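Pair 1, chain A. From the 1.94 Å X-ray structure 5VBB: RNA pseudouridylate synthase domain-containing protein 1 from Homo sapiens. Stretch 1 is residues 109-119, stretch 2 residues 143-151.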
# COMPACT_ATOMS: atom_id res chain seq x y z
N GLU A 109 16.32 9.27 10.01
CA GLU A 109 17.14 8.46 9.06
C GLU A 109 16.57 8.67 7.65
O GLU A 109 15.35 8.67 7.51
CB GLU A 109 17.05 6.97 9.39
CG GLU A 109 17.56 6.57 10.77
CD GLU A 109 16.57 6.52 11.92
OE1 GLU A 109 15.35 6.65 11.68
OE2 GLU A 109 17.03 6.37 13.08
N SER A 110 17.40 8.78 6.61
CA SER A 110 16.89 8.96 5.25
C SER A 110 16.29 7.67 4.70
O SER A 110 15.36 7.71 3.89
CB SER A 110 17.98 9.48 4.31
OG SER A 110 18.84 8.46 3.85
N ARG A 111 16.83 6.51 5.11
CA ARG A 111 16.36 5.20 4.65
C ARG A 111 16.45 4.22 5.79
O ARG A 111 17.41 4.25 6.57
CB ARG A 111 17.21 4.70 3.47
CG ARG A 111 16.75 3.37 2.86
CD ARG A 111 17.59 3.04 1.66
NE ARG A 111 16.99 2.02 0.80
CZ ARG A 111 17.55 1.58 -0.32
NH1 ARG A 111 18.71 2.07 -0.73
NH2 ARG A 111 16.94 0.65 -1.05
N VAL A 112 15.42 3.39 5.93
CA VAL A 112 15.35 2.39 7.00
C VAL A 112 15.00 1.05 6.40
O VAL A 112 14.03 0.94 5.65
CB VAL A 112 14.29 2.79 8.07
CG1 VAL A 112 14.16 1.74 9.16
CG2 VAL A 112 14.60 4.15 8.67
N THR A 113 15.75 0.01 6.79
CA THR A 113 15.45 -1.37 6.43
C THR A 113 14.71 -1.91 7.63
O THR A 113 15.22 -1.81 8.74
CB THR A 113 16.75 -2.16 6.21
OG1 THR A 113 17.44 -1.58 5.12
CG2 THR A 113 16.49 -3.59 5.88
N ILE A 114 13.49 -2.41 7.46
CA ILE A 114 12.69 -2.94 8.58
C ILE A 114 12.60 -4.41 8.33
O ILE A 114 11.97 -4.84 7.35
CB ILE A 114 11.29 -2.33 8.68
CG1 ILE A 114 11.34 -0.79 8.50
CG2 ILE A 114 10.71 -2.73 10.04
CD1 ILE A 114 10.05 -0.15 8.27
N SER A 115 13.24 -5.18 9.19
CA SER A 115 13.37 -6.62 8.99
C SER A 115 12.72 -7.47 10.08
O SER A 115 12.77 -8.68 9.97
CB SER A 115 14.86 -6.95 8.92
OG SER A 115 15.51 -6.63 10.14
N HIS A 116 12.11 -6.86 11.13
CA HIS A 116 11.49 -7.64 12.21
C HIS A 116 10.46 -8.57 11.62
O HIS A 116 9.65 -8.14 10.80
CB HIS A 116 10.75 -6.75 13.22
CG HIS A 116 11.59 -5.79 14.00
ND1 HIS A 116 12.93 -6.02 14.24
CD2 HIS A 116 11.24 -4.62 14.58
CE1 HIS A 116 13.35 -4.99 14.96
NE2 HIS A 116 12.36 -4.11 15.16
N ALA A 117 10.49 -9.83 12.04
CA ALA A 117 9.56 -10.85 11.55
C ALA A 117 8.14 -10.53 12.05
O ALA A 117 7.99 -9.98 13.14
CB ALA A 117 10.01 -12.23 11.99
N ILE A 118 7.12 -10.86 11.23
CA ILE A 118 5.71 -10.61 11.50
C ILE A 118 5.02 -11.94 11.72
O ILE A 118 5.14 -12.82 10.90
CB ILE A 118 5.06 -9.79 10.36
CG1 ILE A 118 5.77 -8.43 10.28
CG2 ILE A 118 3.54 -9.61 10.58
CD1 ILE A 118 5.32 -7.47 9.18
N GLY A 119 4.34 -12.06 12.84
CA GLY A 119 3.54 -13.23 13.17
C GLY A 119 2.09 -12.83 13.35
O GLY A 119 1.72 -11.66 13.16
N PRO A 143 9.04 -14.52 7.42
CA PRO A 143 10.01 -13.59 6.82
C PRO A 143 9.46 -12.26 6.46
O PRO A 143 8.39 -12.18 5.83
CB PRO A 143 10.46 -14.29 5.55
CG PRO A 143 10.11 -15.69 5.72
CD PRO A 143 9.00 -15.79 6.67
N SER A 144 10.18 -11.22 6.79
CA SER A 144 9.65 -9.89 6.57
C SER A 144 10.72 -8.91 6.24
O SER A 144 11.76 -8.91 6.89
CB SER A 144 8.90 -9.43 7.82
OG SER A 144 7.97 -10.39 8.30
N LEU A 145 10.46 -8.07 5.25
CA LEU A 145 11.42 -7.03 4.89
C LEU A 145 10.71 -5.89 4.19
O LEU A 145 10.13 -6.09 3.11
CB LEU A 145 12.51 -7.57 3.99
CG LEU A 145 13.64 -6.57 3.61
CD1 LEU A 145 14.28 -5.97 4.80
CD2 LEU A 145 14.68 -7.24 2.88
N THR A 146 10.80 -4.69 4.77
CA THR A 146 10.25 -3.46 4.23
C THR A 146 11.35 -2.43 4.16
O THR A 146 12.00 -2.11 5.17
CB THR A 146 9.10 -2.86 5.07
OG1 THR A 146 8.04 -3.78 5.17
CG2 THR A 146 8.54 -1.58 4.45
N ASP A 147 11.57 -1.92 2.97
CA ASP A 147 12.50 -0.83 2.73
C ASP A 147 11.73 0.49 2.78
O ASP A 147 10.79 0.68 2.02
CB ASP A 147 13.16 -1.05 1.38
CG ASP A 147 14.17 -0.02 0.97
OD1 ASP A 147 14.86 0.53 1.85
OD2 ASP A 147 14.36 0.16 -0.25
N LEU A 148 12.13 1.38 3.65
CA LEU A 148 11.44 2.67 3.86
C LEU A 148 12.40 3.79 3.47
O LEU A 148 13.48 3.89 4.05
CB LEU A 148 11.06 2.80 5.35
CG LEU A 148 10.30 4.04 5.83
CD1 LEU A 148 9.53 3.74 7.08
CD2 LEU A 148 11.23 5.25 6.14
N VAL A 149 11.96 4.69 2.59
CA VAL A 149 12.71 5.87 2.17
C VAL A 149 11.88 7.13 2.57
O VAL A 149 10.72 7.29 2.14
CB VAL A 149 12.99 5.82 0.63
CG1 VAL A 149 13.73 7.07 0.16
CG2 VAL A 149 13.78 4.57 0.26
N VAL A 150 12.49 8.03 3.32
CA VAL A 150 11.81 9.24 3.75
C VAL A 150 11.83 10.26 2.61
O VAL A 150 12.90 10.60 2.13
CB VAL A 150 12.42 9.82 5.04
CG1 VAL A 150 11.68 11.05 5.49
CG2 VAL A 150 12.41 8.79 6.17
N LEU A 151 10.64 10.74 2.18
CA LEU A 151 10.53 11.69 1.09
C LEU A 151 10.50 13.11 1.62
O LEU A 151 11.19 13.99 1.10
CB LEU A 151 9.27 11.42 0.29
CG LEU A 151 9.17 10.06 -0.34
CD1 LEU A 151 7.77 9.85 -0.89
CD2 LEU A 151 10.30 9.83 -1.36

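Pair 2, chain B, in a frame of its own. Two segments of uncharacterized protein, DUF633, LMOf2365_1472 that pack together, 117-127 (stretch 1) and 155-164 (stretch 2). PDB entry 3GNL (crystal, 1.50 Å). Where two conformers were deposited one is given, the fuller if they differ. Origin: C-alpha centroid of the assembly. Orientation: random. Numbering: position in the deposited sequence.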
# COMPACT_ATOMS: atom_id res chain seq x y z
N GLY B 117 -18.14 4.86 -7.13
CA GLY B 117 -18.01 6.25 -6.80
C GLY B 117 -16.72 6.73 -6.15
O GLY B 117 -16.46 7.93 -6.10
N VAL B 118 -15.88 5.77 -5.71
CA VAL B 118 -14.57 6.11 -5.12
C VAL B 118 -13.59 6.61 -6.19
O VAL B 118 -13.50 5.99 -7.28
CB VAL B 118 -13.97 4.88 -4.37
CG1 VAL B 118 -12.58 5.21 -3.84
CG2 VAL B 118 -14.89 4.47 -3.23
N THR B 119 -12.88 7.70 -5.92
CA THR B 119 -11.99 8.31 -6.92
C THR B 119 -10.48 8.28 -6.55
O THR B 119 -9.61 8.76 -7.30
CB THR B 119 -12.40 9.76 -7.24
OG1 THR B 119 -12.54 10.51 -6.02
CG2 THR B 119 -13.75 9.81 -8.00
N LYS B 120 -10.17 7.76 -5.36
CA LYS B 120 -8.78 7.72 -4.93
C LYS B 120 -8.57 6.56 -3.99
O LYS B 120 -9.38 6.33 -3.08
CB LYS B 120 -8.35 9.04 -4.31
CG LYS B 120 -6.87 9.13 -3.88
CD LYS B 120 -6.30 10.55 -3.73
CE LYS B 120 -7.14 11.39 -2.77
NZ LYS B 120 -6.50 12.71 -2.76
N LEU B 121 -7.51 5.78 -4.21
CA LEU B 121 -7.08 4.76 -3.24
C LEU B 121 -5.68 5.15 -2.82
O LEU B 121 -4.85 5.52 -3.65
CB LEU B 121 -7.03 3.33 -3.82
CG LEU B 121 -8.27 2.77 -4.48
CD1 LEU B 121 -8.01 1.42 -5.24
CD2 LEU B 121 -9.35 2.58 -3.43
N ILE B 122 -5.43 5.07 -1.52
CA ILE B 122 -4.07 5.28 -1.00
C ILE B 122 -3.68 3.98 -0.27
O ILE B 122 -4.31 3.60 0.76
CB ILE B 122 -4.00 6.42 -0.00
CG1 ILE B 122 -4.47 7.73 -0.67
CG2 ILE B 122 -2.57 6.57 0.47
CD1 ILE B 122 -4.87 8.84 0.35
N LEU B 123 -2.73 3.23 -0.85
CA LEU B 123 -2.48 1.87 -0.34
C LEU B 123 -1.04 1.81 0.14
O LEU B 123 -0.13 2.36 -0.49
CB LEU B 123 -2.70 0.83 -1.45
CG LEU B 123 -4.01 0.93 -2.19
CD1 LEU B 123 -4.02 -0.19 -3.26
CD2 LEU B 123 -5.20 0.84 -1.22
N GLN B 124 -0.83 1.15 1.29
CA GLN B 124 0.51 1.04 1.83
C GLN B 124 0.71 -0.42 2.22
O GLN B 124 0.44 -0.79 3.34
CB GLN B 124 0.71 2.01 2.99
CG GLN B 124 2.17 2.03 3.53
CD GLN B 124 2.38 0.96 4.58
OE1 GLN B 124 1.68 0.95 5.57
NE2 GLN B 124 3.31 0.03 4.33
N PRO B 125 1.20 -1.24 1.28
CA PRO B 125 1.43 -2.67 1.58
C PRO B 125 2.78 -2.91 2.24
O PRO B 125 3.77 -2.27 1.88
CB PRO B 125 1.42 -3.31 0.20
CG PRO B 125 2.02 -2.23 -0.72
CD PRO B 125 1.47 -0.91 -0.12
N ASN B 126 2.79 -3.82 3.20
CA ASN B 126 3.99 -4.15 3.97
C ASN B 126 4.82 -5.24 3.28
O ASN B 126 5.92 -5.53 3.71
CB ASN B 126 3.59 -4.64 5.36
CG ASN B 126 3.17 -3.50 6.27
OD1 ASN B 126 3.37 -2.31 5.98
ND2 ASN B 126 2.58 -3.85 7.37
N ILE B 127 4.25 -5.87 2.26
CA ILE B 127 4.91 -6.97 1.50
C ILE B 127 4.20 -7.05 0.17
O ILE B 127 3.01 -6.66 0.07
CB ILE B 127 4.81 -8.36 2.29
CG1 ILE B 127 5.64 -9.50 1.65
CG2 ILE B 127 3.39 -8.82 2.49
CD1 ILE B 127 5.64 -10.82 2.54
N VAL B 155 11.72 -0.45 5.19
CA VAL B 155 11.35 0.35 3.99
C VAL B 155 9.86 0.15 3.67
O VAL B 155 9.41 -0.98 3.59
CB VAL B 155 12.25 0.03 2.76
CG1 VAL B 155 11.86 0.88 1.54
CG2 VAL B 155 13.67 0.37 3.09
N TYR B 156 9.12 1.25 3.46
CA TYR B 156 7.70 1.17 3.17
C TYR B 156 7.42 1.87 1.85
O TYR B 156 7.91 2.97 1.60
CB TYR B 156 6.89 1.92 4.23
CG TYR B 156 7.02 1.36 5.60
CD1 TYR B 156 6.33 0.20 5.95
CD2 TYR B 156 7.87 1.96 6.54
CE1 TYR B 156 6.47 -0.38 7.23
CE2 TYR B 156 8.03 1.39 7.84
CZ TYR B 156 7.31 0.24 8.16
OH TYR B 156 7.43 -0.35 9.43
N GLU B 157 6.56 1.27 1.06
CA GLU B 157 6.08 1.85 -0.19
C GLU B 157 4.62 2.26 -0.04
O GLU B 157 3.83 1.56 0.63
CB GLU B 157 6.20 0.85 -1.34
CG GLU B 157 7.65 0.49 -1.75
CD GLU B 157 7.70 -0.88 -2.40
OE1 GLU B 157 7.38 -1.92 -1.72
OE2 GLU B 157 8.07 -0.94 -3.56
N ILE B 158 4.28 3.38 -0.68
CA ILE B 158 2.89 3.92 -0.69
C ILE B 158 2.54 4.16 -2.16
O ILE B 158 3.39 4.57 -2.95
CB ILE B 158 2.81 5.25 0.09
CG1 ILE B 158 3.19 4.97 1.56
CG2 ILE B 158 1.38 5.89 -0.02
CD1 ILE B 158 3.52 6.20 2.32
N MSE B 159 1.32 3.85 -2.53
CA MSE B 159 0.89 4.12 -3.90
C MSE B 159 -0.49 4.77 -3.86
O MSE B 159 -1.33 4.43 -3.04
CB MSE B 159 0.85 2.84 -4.75
CG MSE B 159 -0.16 1.82 -4.39
SE MSE B 159 0.01 0.28 -5.65
CE MSE B 159 1.57 -0.51 -4.79
N VAL B 160 -0.72 5.69 -4.80
CA VAL B 160 -2.01 6.38 -4.86
C VAL B 160 -2.57 6.09 -6.21
O VAL B 160 -1.83 6.17 -7.21
CB VAL B 160 -1.81 7.87 -4.68
CG1 VAL B 160 -3.19 8.58 -4.73
CG2 VAL B 160 -1.05 8.16 -3.36
N LEU B 161 -3.84 5.68 -6.26
CA LEU B 161 -4.46 5.26 -7.52
C LEU B 161 -5.72 6.04 -7.80
O LEU B 161 -6.37 6.52 -6.87
CB LEU B 161 -4.82 3.78 -7.48
CG LEU B 161 -3.59 2.87 -7.28
CD1 LEU B 161 -3.45 2.63 -5.82
CD2 LEU B 161 -3.71 1.56 -7.98
N ALA B 162 -6.15 6.04 -9.06
CA ALA B 162 -7.43 6.68 -9.44
C ALA B 162 -8.03 5.83 -10.57
O ALA B 162 -7.27 5.23 -11.35
CB ALA B 162 -7.19 8.09 -9.89
N PRO B 163 -9.37 5.79 -10.71
CA PRO B 163 -9.96 5.05 -11.83
C PRO B 163 -9.54 5.64 -13.18
O PRO B 163 -9.33 6.85 -13.32
CB PRO B 163 -11.48 5.24 -11.65
CG PRO B 163 -11.65 5.77 -10.33
CD PRO B 163 -10.41 6.53 -9.95
N SER B 164 -9.37 4.76 -14.16
CA SER B 164 -9.04 5.14 -15.51
C SER B 164 -10.08 4.53 -16.47
O SER B 164 -10.38 3.34 -16.39
CB SER B 164 -7.63 4.65 -15.87
OG SER B 164 -7.28 5.05 -17.19
O HOH W 1 6.17 -1.71 1.31

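The sharpest difference lies on one face of the shared ladder. In pair 1 that face carries a salt bridge. Arg A111 is extended, all t, and its end reaches across to Asp A147 on the neighbouring strand. Arg A111 NE donates to Asp A147 OD1 at 2.8 Å, and Arg A111 NH2 donates to Asp A147 OD2 at 2.7 Å. The carboxylate therefore lies at the edge of the guanidinium, where two N-H groups can be met at once. In pair 2 the matching residues are Lys B120 and Val B160. Val B160 offers no charge, and the contact is aliphatic: Lys B120 CG lies 3.8 Å from Val B160 CG1. The end of the lysine leads away, and its NZ is hydrogen-bonded elsewhere in the structure.

The backbones are nearly the same. Each pair is two antiparallel strands, at 161° in pair 1 and 160° in pair 2. Fourteen central residues superpose with an RMSD of 0.7 Å. Val A112 and Leu A148 match Leu B121 and Leu B161. Ile A114 and Thr A146 match Leu B123 and Met B159. All four pairings are hydrogen-bonded in both directions. Examples are Val A112 N to Leu A148 O at 2.7 Å and Leu B121 N to Leu B161 O at 3.0 Å.

These pairings share one face. In pair 1, Ile A114 CD1 reaches Leu A148 CD1 at 4.1 Å. Pair 2 repeats this diagonal with Leu B123 CD1 and Leu B161 CD1 at 3.9 Å. Thr A146 is matched by Met B159, a selenomethionine, whose CG lies 4.0 Å from Leu B123 CB. Thr A146 OG1 instead bonds elsewhere in the structure. On the other face, Thr A113 CG2 touches Leu A145 CD1 at 3.4 Å. The match in pair 2 is Ile B122 CG2 to Ile B158 CG2, at 4.0 Å.

The ends differ. Val A150 N donates to Ser A110 O at 2.9 Å, adding one more backbone bond. Its counterpart, Pro B163, has no N-H to give. Its ring packs there instead, with Pro B163 CD 3.6 Å from Thr B119 O.

At the opposite end, Ser A144 points toward stretch 1, and its OG lies 3.5 Å from Ile A118 CG1. The matching Glu B157 uses a water. That water accepts from Glu B157 N at 3.0 Å and donates to Pro B125 O at 2.5 Å, so it links the two stretches where no direct backbone bond forms.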